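Local coordinates for protein UDP-4-amino-4,6-dideoxy-N-acetyl-beta-L-altrosamine transaminase (Helicobacter pylori, PDB 2FNU) that catalyses the PLP-dependent transamination of a UDP-linked 4-keto sugar, the second step in making pseudaminic acid, the sialic-acid-like sugar that modifies flagellin, at residues 51-55 with 228-232; 56-60 with 175-179; 61-66 with 203-207. One frame throughout, in Å; residues are numbered along the deposited sequence.

From the N terminus, the chain runs down edge strand 49-53, turns through Asn54 and Ser55, and enters helix 56-66; this one continuous passage supplies the first segment of all three contacts. Contact 2 closes the first loop, bringing strand 174-178 back to the start of the helix at the cofactor phosphate. Contact 3 brings helix 198-208 back to the end of the same helix. These two loops cross, since their segments alternate along the chain, and both nest inside the longer loop closed by contact 1, where 228-232 returns to strand 49-53. Together they tie the seven-stranded sheet, two helices and the approach to helix 233-244 beside the subunit interface.

Contact 1: 51-55 with 228-232; sequences LVFNS and NFRLN. With PMP (4'-deoxy-4'-aminopyridoxal-5'-phosphate), chain C; PMP (4'-deoxy-4'-aminopyridoxal-5'-phosphate), chain E.
Segment 51-55 is extended through Phe53, the end of an edge strand, then turns at Asn54 (phi/psi -67/-23°), making Ser55 the N-cap of the next helix. Segment 228-232 is an irregular strip beside it, nearest at Asn54 and Leu231 (CA-CA 4.7 Å). The side chain of Asn228, a substrate-binding residue, borders the phosphate of the chain C PMP, held by Ala56, Thr57 and Ser178 of the second subunit; Ser55 CB lies 3.4 Å from O3P of the chain E PMP, held by the same residues of this chain, so the contact spans two active sites. Phe229 O accepts a hydrogen bond from Asn54 N (2.8 Å) and a CA-H...O contact from Phe53 CA (3.1 Å). Phe229 CB abuts the edge of the Phe53 ring, 3.8 Å from Phe53 CD1. Arg230 points away and forms a salt bridge with Glu189 of the second subunit. Leu231 (t, p) faces the strand, with CB 3.8 Å from Val52 CG2 and CD1 3.4 Å from Phe53 O; water 1 links Leu231 N (2.8 Å) to Val52 O (3.0 Å). Asn232 stands at the N-cap position of helix 233-244. Helix 32-45 packs on Val52 and Leu231, helix 56-66 on both phenylalanines.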
loop_
_atom_site.group_PDB
_atom_site.type_symbol
_atom_site.label_atom_id
_atom_site.label_comp_id
_atom_site.label_asym_id
_atom_site.label_seq_id
_atom_site.Cartn_x
_atom_site.Cartn_y
_atom_site.Cartn_z
ATOM N N LEU B 51 10.189 -10.152 3.096
ATOM C CA LEU B 51 9.800 -8.756 3.269
ATOM C C LEU B 51 8.300 -8.684 3.166
ATOM O O LEU B 51 7.743 -9.218 2.196
ATOM C CB LEU B 51 10.360 -7.893 2.128
ATOM C CG LEU B 51 11.846 -7.564 2.178
ATOM C CD1 LEU B 51 12.256 -6.906 0.859
ATOM C CD2 LEU B 51 12.179 -6.655 3.368
ATOM N N VAL B 52 7.650 -8.022 4.120
ATOM C CA VAL B 52 6.196 -7.902 4.059
ATOM C C VAL B 52 5.790 -6.521 3.550
ATOM O O VAL B 52 6.515 -5.524 3.745
ATOM C CB VAL B 52 5.507 -8.235 5.403
ATOM C CG1 VAL B 52 5.737 -9.700 5.775
ATOM C CG2 VAL B 52 6.051 -7.351 6.518
ATOM N N PHE B 53 4.642 -6.483 2.863
ATOM C CA PHE B 53 4.176 -5.312 2.093
ATOM C C PHE B 53 2.702 -5.091 2.373
ATOM O O PHE B 53 2.036 -5.997 2.909
ATOM C CB PHE B 53 4.310 -5.585 0.587
ATOM C CG PHE B 53 5.724 -5.613 0.090
ATOM C CD1 PHE B 53 6.291 -4.498 -0.503
ATOM C CD2 PHE B 53 6.495 -6.765 0.229
ATOM C CE1 PHE B 53 7.609 -4.525 -0.955
ATOM C CE2 PHE B 53 7.805 -6.800 -0.214
ATOM C CZ PHE B 53 8.369 -5.682 -0.809
ATOM N N ASN B 54 2.169 -3.927 1.970
ATOM C CA ASN B 54 0.762 -3.636 2.233
ATOM C C ASN B 54 -0.203 -4.543 1.458
ATOM O O ASN B 54 -1.365 -4.667 1.811
ATOM C CB ASN B 54 0.438 -2.165 1.932
ATOM C CG ASN B 54 0.383 -1.876 0.457
ATOM O OD1 ASN B 54 -0.723 -1.820 -0.152
ATOM N ND2 ASN B 54 1.537 -1.742 -0.146
ATOM N N SER B 55 0.278 -5.108 0.356
ATOM C CA SER B 55 -0.521 -6.021 -0.468
ATOM C C SER B 55 0.430 -6.886 -1.303
ATOM O O SER B 55 1.594 -6.505 -1.507
ATOM C CB SER B 55 -1.453 -5.264 -1.416
ATOM O OG SER B 55 -0.696 -4.548 -2.387
ATOM N N ASN B 228 5.888 3.827 -0.306
ATOM C CA ASN B 228 5.559 3.399 1.060
ATOM C C ASN B 228 4.549 2.275 0.922
ATOM O O ASN B 228 3.330 2.517 0.853
ATOM C CB ASN B 228 4.976 4.542 1.915
ATOM C CG ASN B 228 4.572 4.094 3.320
ATOM O OD1 ASN B 228 4.169 4.926 4.161
ATOM N ND2 ASN B 228 4.656 2.810 3.583
ATOM N N PHE B 229 5.100 1.062 0.803
ATOM C CA PHE B 229 4.320 -0.173 0.727
ATOM C C PHE B 229 4.481 -0.973 2.024
ATOM O O PHE B 229 4.391 -2.197 2.026
ATOM C CB PHE B 229 4.795 -1.030 -0.453
ATOM C CG PHE B 229 4.657 -0.371 -1.807
ATOM C CD1 PHE B 229 3.636 0.542 -2.080
ATOM C CD2 PHE B 229 5.505 -0.761 -2.841
ATOM C CE1 PHE B 229 3.509 1.112 -3.357
ATOM C CE2 PHE B 229 5.385 -0.195 -4.115
ATOM C CZ PHE B 229 4.385 0.720 -4.379
ATOM N N ARG B 230 4.731 -0.286 3.133
ATOM C CA ARG B 230 5.009 -0.992 4.386
ATOM C C ARG B 230 3.760 -1.663 4.934
ATOM O O ARG B 230 2.624 -1.189 4.727
ATOM C CB ARG B 230 5.572 -0.017 5.418
ATOM C CG ARG B 230 6.912 0.602 5.000
ATOM C CD ARG B 230 7.537 1.400 6.128
ATOM N NE ARG B 230 6.685 2.519 6.563
ATOM C CZ ARG B 230 6.940 3.813 6.358
ATOM N NH1 ARG B 230 8.039 4.223 5.715
ATOM N NH2 ARG B 230 6.099 4.723 6.844
ATOM N N LEU B 231 3.980 -2.781 5.631
ATOM C CA LEU B 231 2.947 -3.403 6.441
ATOM C C LEU B 231 3.103 -2.870 7.865
ATOM O O LEU B 231 4.201 -2.902 8.425
ATOM C CB LEU B 231 3.129 -4.921 6.431
ATOM C CG LEU B 231 1.935 -5.721 6.989
ATOM C CD1 LEU B 231 0.754 -5.654 6.007
ATOM C CD2 LEU B 231 2.310 -7.181 7.231
ATOM N N ASN B 232 2.018 -2.375 8.456
ATOM C CA ASN B 232 2.152 -1.773 9.786
ATOM C C ASN B 232 2.169 -2.824 10.902
ATOM O O ASN B 232 2.066 -4.031 10.634
ATOM C CB ASN B 232 1.056 -0.724 10.000
ATOM C CG ASN B 232 -0.335 -1.305 9.875
ATOM O OD1 ASN B 232 -1.101 -0.974 8.954
ATOM N ND2 ASN B 232 -0.659 -2.205 10.777
HETATM N N1 PMP C . 4.344 14.129 2.260
HETATM C C2 PMP C . 4.839 14.670 3.410
HETATM C C2A PMP C . 4.836 16.177 3.509
HETATM C C3 PMP C . 5.122 13.855 4.508
HETATM O O3 PMP C . 5.429 14.422 5.717
HETATM C C4 PMP C . 5.114 12.462 4.336
HETATM C C4A PMP C . 5.592 11.514 5.413
HETATM N N4A PMP C . 6.501 12.157 6.340
HETATM C C5 PMP C . 4.634 11.933 3.140
HETATM C C6 PMP C . 4.260 12.766 2.107
HETATM C C5A PMP C . 4.454 10.432 2.946
HETATM O O4P PMP C . 3.320 10.021 3.701
HETATM P P PMP C . 3.140 8.483 4.148
HETATM O O1P PMP C . 4.127 8.296 5.278
HETATM O O2P PMP C . 1.706 8.369 4.612
HETATM O O3P PMP C . 3.482 7.591 2.968
HETATM N N1 PMP E . -1.859 -12.766 -7.524
HETATM C C2 PMP E . -2.873 -13.674 -7.358
HETATM C C2A PMP E . -2.720 -15.047 -7.970
HETATM C C3 PMP E . -4.007 -13.308 -6.620
HETATM O O3 PMP E . -5.015 -14.206 -6.414
HETATM C C4 PMP E . -4.120 -12.008 -6.072
HETATM C C4A PMP E . -5.370 -11.557 -5.347
HETATM N N4A PMP E . -6.570 -12.164 -5.880
HETATM C C5 PMP E . -3.042 -11.126 -6.206
HETATM C C6 PMP E . -1.903 -11.553 -6.885
HETATM C C5A PMP E . -3.071 -9.731 -5.609
HETATM O O4P PMP E . -2.869 -9.875 -4.215
HETATM P P PMP E . -3.349 -8.705 -3.210
HETATM O O1P PMP E . -4.853 -8.819 -3.129
HETATM O O2P PMP E . -2.727 -9.056 -1.892
HETATM O O3P PMP E . -2.868 -7.377 -3.728
HETATM O O HOH W 1 6.706 -3.539 5.967
#

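Contact 2: 56-60 with 175-179; sequences ATSAL and SVFSF. With PMP (4'-deoxy-4'-aminopyridoxal-5'-phosphate), chain E.
The first turn of a helix, 56-60, lies nearly antiparallel to strand 175-178: the short axes make 165° and approach to 7.9 Å, with Ala56 nearest Ser178 (CA-CA 4.8 Å). The small methyl groups of Ala56 and Ala59, both directed at the strand, leave a shallow hollow, and Val176 (t) is the bump that fills it. Val176 CG1 lies 3.8 Å from Ala56 CB and 4.1 Å from Ala59 CB; Val176 CG2 meets Leu60 CD2 at 3.8 Å, Leu60 (m, t) bending its tip toward the strand. Ala56 CB also nestles against the backbone, 3.5 Å from Phe177 O and 3.6 Å from Ser178 CB. Beyond this apolar seam the two segments share the phosphate of the chain E PMP. Ala56 N (2.9 Å) and Ser178 OG (2.8 Å) donate to O2P, while Thr57 N (3.0 Å) and Thr57 OG1 (2.7 Å) donate to O3P. Such a phosphate cup at a helix N terminus is characteristic of fold-type I PLP enzymes; Lys183, the attachment residue, lies close to Ser178 but carries no cofactor here. Strand 174-178 lies between strands 191-195 and 150-154, Ala59 touches Val193, and helix 86-93 packs against Thr57 and Leu60.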
loop_
_atom_site.group_PDB
_atom_site.type_symbol
_atom_site.label_atom_id
_atom_site.label_comp_id
_atom_site.label_asym_id
_atom_site.label_seq_id
_atom_site.Cartn_x
_atom_site.Cartn_y
_atom_site.Cartn_z
ATOM N N ALA B 56 -0.065 -8.019 -1.834
ATOM C CA ALA B 56 0.782 -8.782 -2.761
ATOM C C ALA B 56 1.011 -8.044 -4.080
ATOM O O ALA B 56 2.007 -8.291 -4.756
ATOM C CB ALA B 56 0.227 -10.188 -3.024
ATOM N N THR B 57 0.067 -7.173 -4.461
ATOM C CA THR B 57 0.247 -6.399 -5.697
ATOM C C THR B 57 1.449 -5.449 -5.545
ATOM O O THR B 57 2.252 -5.302 -6.475
ATOM C CB THR B 57 -1.033 -5.645 -6.052
ATOM O OG1 THR B 57 -2.089 -6.591 -6.146
ATOM C CG2 THR B 57 -0.906 -4.960 -7.397
ATOM N N SER B 58 1.604 -4.855 -4.362
ATOM C CA SER B 58 2.793 -4.041 -4.066
ATOM C C SER B 58 4.067 -4.877 -4.085
ATOM O O SER B 58 5.115 -4.432 -4.594
ATOM C CB SER B 58 2.655 -3.312 -2.728
ATOM O OG SER B 58 1.620 -2.347 -2.787
ATOM N N ALA B 59 3.978 -6.077 -3.501
ATOM C CA ALA B 59 5.077 -7.033 -3.530
ATOM C C ALA B 59 5.469 -7.388 -4.970
ATOM O O ALA B 59 6.667 -7.400 -5.313
ATOM C CB ALA B 59 4.698 -8.272 -2.750
ATOM N N LEU B 60 4.469 -7.646 -5.823
ATOM C CA LEU B 60 4.750 -8.007 -7.214
ATOM C C LEU B 60 5.449 -6.859 -7.940
ATOM O O LEU B 60 6.435 -7.080 -8.656
ATOM C CB LEU B 60 3.452 -8.386 -7.961
ATOM C CG LEU B 60 2.862 -9.763 -7.671
ATOM C CD1 LEU B 60 1.423 -9.851 -8.170
ATOM C CD2 LEU B 60 3.694 -10.861 -8.301
ATOM N N SER B 175 9.551 -15.396 -4.603
ATOM C CA SER B 175 8.149 -15.796 -4.622
ATOM C C SER B 175 7.304 -14.800 -3.838
ATOM O O SER B 175 7.764 -14.235 -2.848
ATOM C CB SER B 175 7.990 -17.184 -4.005
ATOM O OG SER B 175 8.799 -18.143 -4.697
ATOM N N VAL B 176 6.076 -14.605 -4.291
ATOM C CA VAL B 176 5.164 -13.655 -3.649
ATOM C C VAL B 176 4.039 -14.421 -2.970
ATOM O O VAL B 176 3.525 -15.380 -3.533
ATOM C CB VAL B 176 4.587 -12.678 -4.688
ATOM C CG1 VAL B 176 3.393 -11.875 -4.129
ATOM C CG2 VAL B 176 5.717 -11.771 -5.206
ATOM N N PHE B 177 3.661 -13.988 -1.760
ATOM C CA PHE B 177 2.459 -14.487 -1.085
ATOM C C PHE B 177 1.503 -13.335 -0.801
ATOM O O PHE B 177 1.930 -12.197 -0.645
ATOM C CB PHE B 177 2.836 -15.160 0.238
ATOM C CG PHE B 177 3.692 -16.391 0.064
ATOM C CD1 PHE B 177 5.071 -16.319 0.219
ATOM C CD2 PHE B 177 3.129 -17.600 -0.290
ATOM C CE1 PHE B 177 5.868 -17.455 0.046
ATOM C CE2 PHE B 177 3.920 -18.748 -0.474
ATOM C CZ PHE B 177 5.288 -18.677 -0.306
ATOM N N SER B 178 0.213 -13.641 -0.708
ATOM C CA SER B 178 -0.764 -12.633 -0.313
ATOM C C SER B 178 -1.373 -13.003 1.027
ATOM O O SER B 178 -1.633 -14.174 1.297
ATOM C CB SER B 178 -1.898 -12.551 -1.353
ATOM O OG SER B 178 -2.931 -11.653 -0.934
ATOM N N PHE B 179 -1.663 -11.982 1.833
ATOM C CA PHE B 179 -2.334 -12.124 3.128
ATOM C C PHE B 179 -3.635 -11.321 3.095
ATOM O O PHE B 179 -4.126 -10.877 4.134
ATOM C CB PHE B 179 -1.440 -11.637 4.273
ATOM C CG PHE B 179 -0.042 -12.183 4.225
ATOM C CD1 PHE B 179 1.038 -11.324 4.240
ATOM C CD2 PHE B 179 0.191 -13.553 4.149
ATOM C CE1 PHE B 179 2.363 -11.813 4.171
ATOM C CE2 PHE B 179 1.502 -14.047 4.095
ATOM C CZ PHE B 179 2.576 -13.179 4.107
HETATM N N1 PMP E . -1.859 -12.766 -7.524
HETATM C C2 PMP E . -2.873 -13.674 -7.358
HETATM C C2A PMP E . -2.720 -15.047 -7.970
HETATM C C3 PMP E . -4.007 -13.308 -6.620
HETATM O O3 PMP E . -5.015 -14.206 -6.414
HETATM C C4 PMP E . -4.120 -12.008 -6.072
HETATM C C4A PMP E . -5.370 -11.557 -5.347
HETATM N N4A PMP E . -6.570 -12.164 -5.880
HETATM C C5 PMP E . -3.042 -11.126 -6.206
HETATM C C6 PMP E . -1.903 -11.553 -6.885
HETATM C C5A PMP E . -3.071 -9.731 -5.609
HETATM O O4P PMP E . -2.869 -9.875 -4.215
HETATM P P PMP E . -3.349 -8.705 -3.210
HETATM O O1P PMP E . -4.853 -8.819 -3.129
HETATM O O2P PMP E . -2.727 -9.056 -1.892
HETATM O O3P PMP E . -2.868 -7.377 -3.728
#

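Contact 3: 61-66 with 203-207; sequences LTLYRN and KMKLF
Segments 61-66 and 203-207, the end of helix 56-66 and part of helix 198-208, cross at 125°, their short axes 9.6 Å apart, with Thr62 nearest Met204 (CA-CA 6.0 Å). Apolar packing begins there: Thr62 CG2 meets Met204 CB at 3.6 Å, and Met204 SD (m, t, m) lies 3.9 Å from Leu63 CA. Both helices pack on the sheet, Thr62 on Phe53, Met204 on Leu51 and Val193. Phe207 (t) inserts its ring among the side chains of the other helix. Thr62 OG1 (3.4 Å from Phe207 CD1), Leu61 CD2 and Arg65 NH1 (3.8 Å from Phe207 CZ) border its edge, while the Asn66 side chain lies over one face. Thr62 OG1 is hydrogen-bonded to Ser58 O, and Arg65 forms a salt bridge with Glu93 of the second subunit. At the helix end Lys203 NZ donates to Asn66 O (3.1 Å). Chemically, this is a largely buried interface of mixed character, bordered by a Lys203 ammonium that also reaches Arg65 O and Asn66 O through waters 2 and 3, a positive charge meeting carbonyls at a helix C terminus.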
loop_
_atom_site.group_PDB
_atom_site.type_symbol
_atom_site.label_atom_id
_atom_site.label_comp_id
_atom_site.label_asym_id
_atom_site.label_seq_id
_atom_site.Cartn_x
_atom_site.Cartn_y
_atom_site.Cartn_z
ATOM N N LEU B 61 4.949 -5.631 -7.763
ATOM C CA LEU B 61 5.580 -4.493 -8.429
ATOM C C LEU B 61 7.028 -4.368 -7.952
ATOM O O LEU B 61 7.949 -4.156 -8.746
ATOM C CB LEU B 61 4.860 -3.188 -8.102
ATOM C CG LEU B 61 5.531 -1.924 -8.661
ATOM C CD1 LEU B 61 5.429 -1.919 -10.192
ATOM C CD2 LEU B 61 4.896 -0.662 -8.079
ATOM N N THR B 62 7.227 -4.489 -6.646
ATOM C CA THR B 62 8.578 -4.357 -6.085
ATOM C C THR B 62 9.522 -5.427 -6.642
ATOM O O THR B 62 10.666 -5.134 -6.992
ATOM C CB THR B 62 8.511 -4.432 -4.554
ATOM O OG1 THR B 62 7.689 -3.349 -4.099
ATOM C CG2 THR B 62 9.909 -4.301 -3.922
ATOM N N LEU B 63 9.032 -6.655 -6.732
ATOM C CA LEU B 63 9.820 -7.738 -7.325
ATOM C C LEU B 63 10.113 -7.464 -8.810
ATOM O O LEU B 63 11.277 -7.569 -9.250
ATOM C CB LEU B 63 9.101 -9.086 -7.158
ATOM C CG LEU B 63 9.803 -10.259 -7.862
ATOM C CD1 LEU B 63 11.261 -10.438 -7.400
ATOM C CD2 LEU B 63 8.970 -11.523 -7.558
ATOM N N TYR B 64 9.081 -7.136 -9.586
ATOM C CA TYR B 64 9.277 -6.968 -11.023
ATOM C C TYR B 64 10.221 -5.813 -11.339
ATOM O O TYR B 64 10.966 -5.876 -12.325
ATOM C CB TYR B 64 7.937 -6.694 -11.705
ATOM C CG TYR B 64 6.934 -7.852 -11.729
ATOM C CD1 TYR B 64 5.598 -7.603 -12.004
ATOM C CD2 TYR B 64 7.332 -9.187 -11.503
ATOM C CE1 TYR B 64 4.660 -8.629 -12.089
ATOM C CE2 TYR B 64 6.409 -10.230 -11.566
ATOM C CZ TYR B 64 5.057 -9.936 -11.872
ATOM O OH TYR B 64 4.111 -10.937 -11.959
ATOM N N ARG B 65 10.177 -4.760 -10.524
ATOM C CA ARG B 65 11.002 -3.579 -10.765
ATOM C C ARG B 65 12.449 -3.827 -10.382
ATOM O O ARG B 65 13.359 -3.170 -10.913
ATOM C CB ARG B 65 10.473 -2.367 -9.973
ATOM C CG ARG B 65 9.213 -1.725 -10.584
ATOM C CD ARG B 65 9.517 -0.879 -11.848
ATOM N NE ARG B 65 10.447 0.216 -11.545
ATOM C CZ ARG B 65 10.092 1.368 -10.967
ATOM N NH1 ARG B 65 8.817 1.623 -10.660
ATOM N NH2 ARG B 65 11.031 2.270 -10.690
ATOM N N ASN B 66 12.675 -4.762 -9.460
ATOM C CA ASN B 66 14.001 -4.883 -8.845
ATOM C C ASN B 66 14.794 -6.145 -9.174
ATOM O O ASN B 66 16.011 -6.178 -8.936
ATOM C CB ASN B 66 13.912 -4.700 -7.322
ATOM C CG ASN B 66 13.567 -3.272 -6.938
ATOM O OD1 ASN B 66 12.406 -2.947 -6.644
ATOM N ND2 ASN B 66 14.561 -2.409 -6.955
ATOM N N LYS B 203 17.595 -4.618 -2.179
ATOM C CA LYS B 203 17.050 -3.647 -3.163
ATOM C C LYS B 203 15.543 -3.447 -2.952
ATOM O O LYS B 203 15.034 -2.310 -2.973
ATOM C CB LYS B 203 17.265 -4.124 -4.593
ATOM C CG LYS B 203 18.603 -3.786 -5.186
ATOM C CD LYS B 203 18.727 -4.324 -6.606
ATOM C CE LYS B 203 17.852 -3.557 -7.595
ATOM N NZ LYS B 203 18.121 -3.925 -9.045
ATOM N N MET B 204 14.830 -4.558 -2.764
ATOM C CA MET B 204 13.385 -4.490 -2.517
ATOM C C MET B 204 13.037 -3.785 -1.214
ATOM O O MET B 204 12.041 -3.060 -1.137
ATOM C CB MET B 204 12.796 -5.897 -2.531
ATOM C CG MET B 204 12.885 -6.546 -3.909
ATOM S SD MET B 204 11.967 -8.112 -4.031
ATOM C CE MET B 204 12.801 -9.108 -2.765
ATOM N N LYS B 205 13.872 -3.988 -0.199
ATOM C CA LYS B 205 13.657 -3.372 1.098
ATOM C C LYS B 205 13.691 -1.847 1.006
ATOM O O LYS B 205 12.824 -1.170 1.566
ATOM C CB LYS B 205 14.697 -3.904 2.090
ATOM C CG LYS B 205 14.505 -3.484 3.533
ATOM C CD LYS B 205 15.610 -4.132 4.389
ATOM C CE LYS B 205 15.426 -3.842 5.860
ATOM N NZ LYS B 205 16.334 -4.720 6.653
ATOM N N LEU B 206 14.664 -1.304 0.280
ATOM C CA LEU B 206 14.709 0.144 0.082
ATOM C C LEU B 206 13.516 0.630 -0.752
ATOM O O LEU B 206 12.931 1.688 -0.454
ATOM C CB LEU B 206 16.025 0.555 -0.571
ATOM C CG LEU B 206 17.237 0.381 0.337
ATOM C CD1 LEU B 206 18.482 0.343 -0.517
ATOM C CD2 LEU B 206 17.283 1.529 1.362
ATOM N N PHE B 207 13.156 -0.145 -1.780
ATOM C CA PHE B 207 12.058 0.255 -2.688
ATOM C C PHE B 207 10.736 0.343 -1.942
ATOM O O PHE B 207 9.866 1.161 -2.291
ATOM C CB PHE B 207 11.960 -0.758 -3.818
ATOM C CG PHE B 207 11.050 -0.357 -4.956
ATOM C CD1 PHE B 207 9.716 -0.798 -4.994
ATOM C CD2 PHE B 207 11.545 0.396 -6.030
ATOM C CE1 PHE B 207 8.892 -0.483 -6.080
ATOM C CE2 PHE B 207 10.736 0.724 -7.104
ATOM C CZ PHE B 207 9.406 0.286 -7.127
HETATM O O HOH W 2 16.302 -2.789 -10.907
HETATM O O HOH W 3 18.651 -6.575 -9.200
#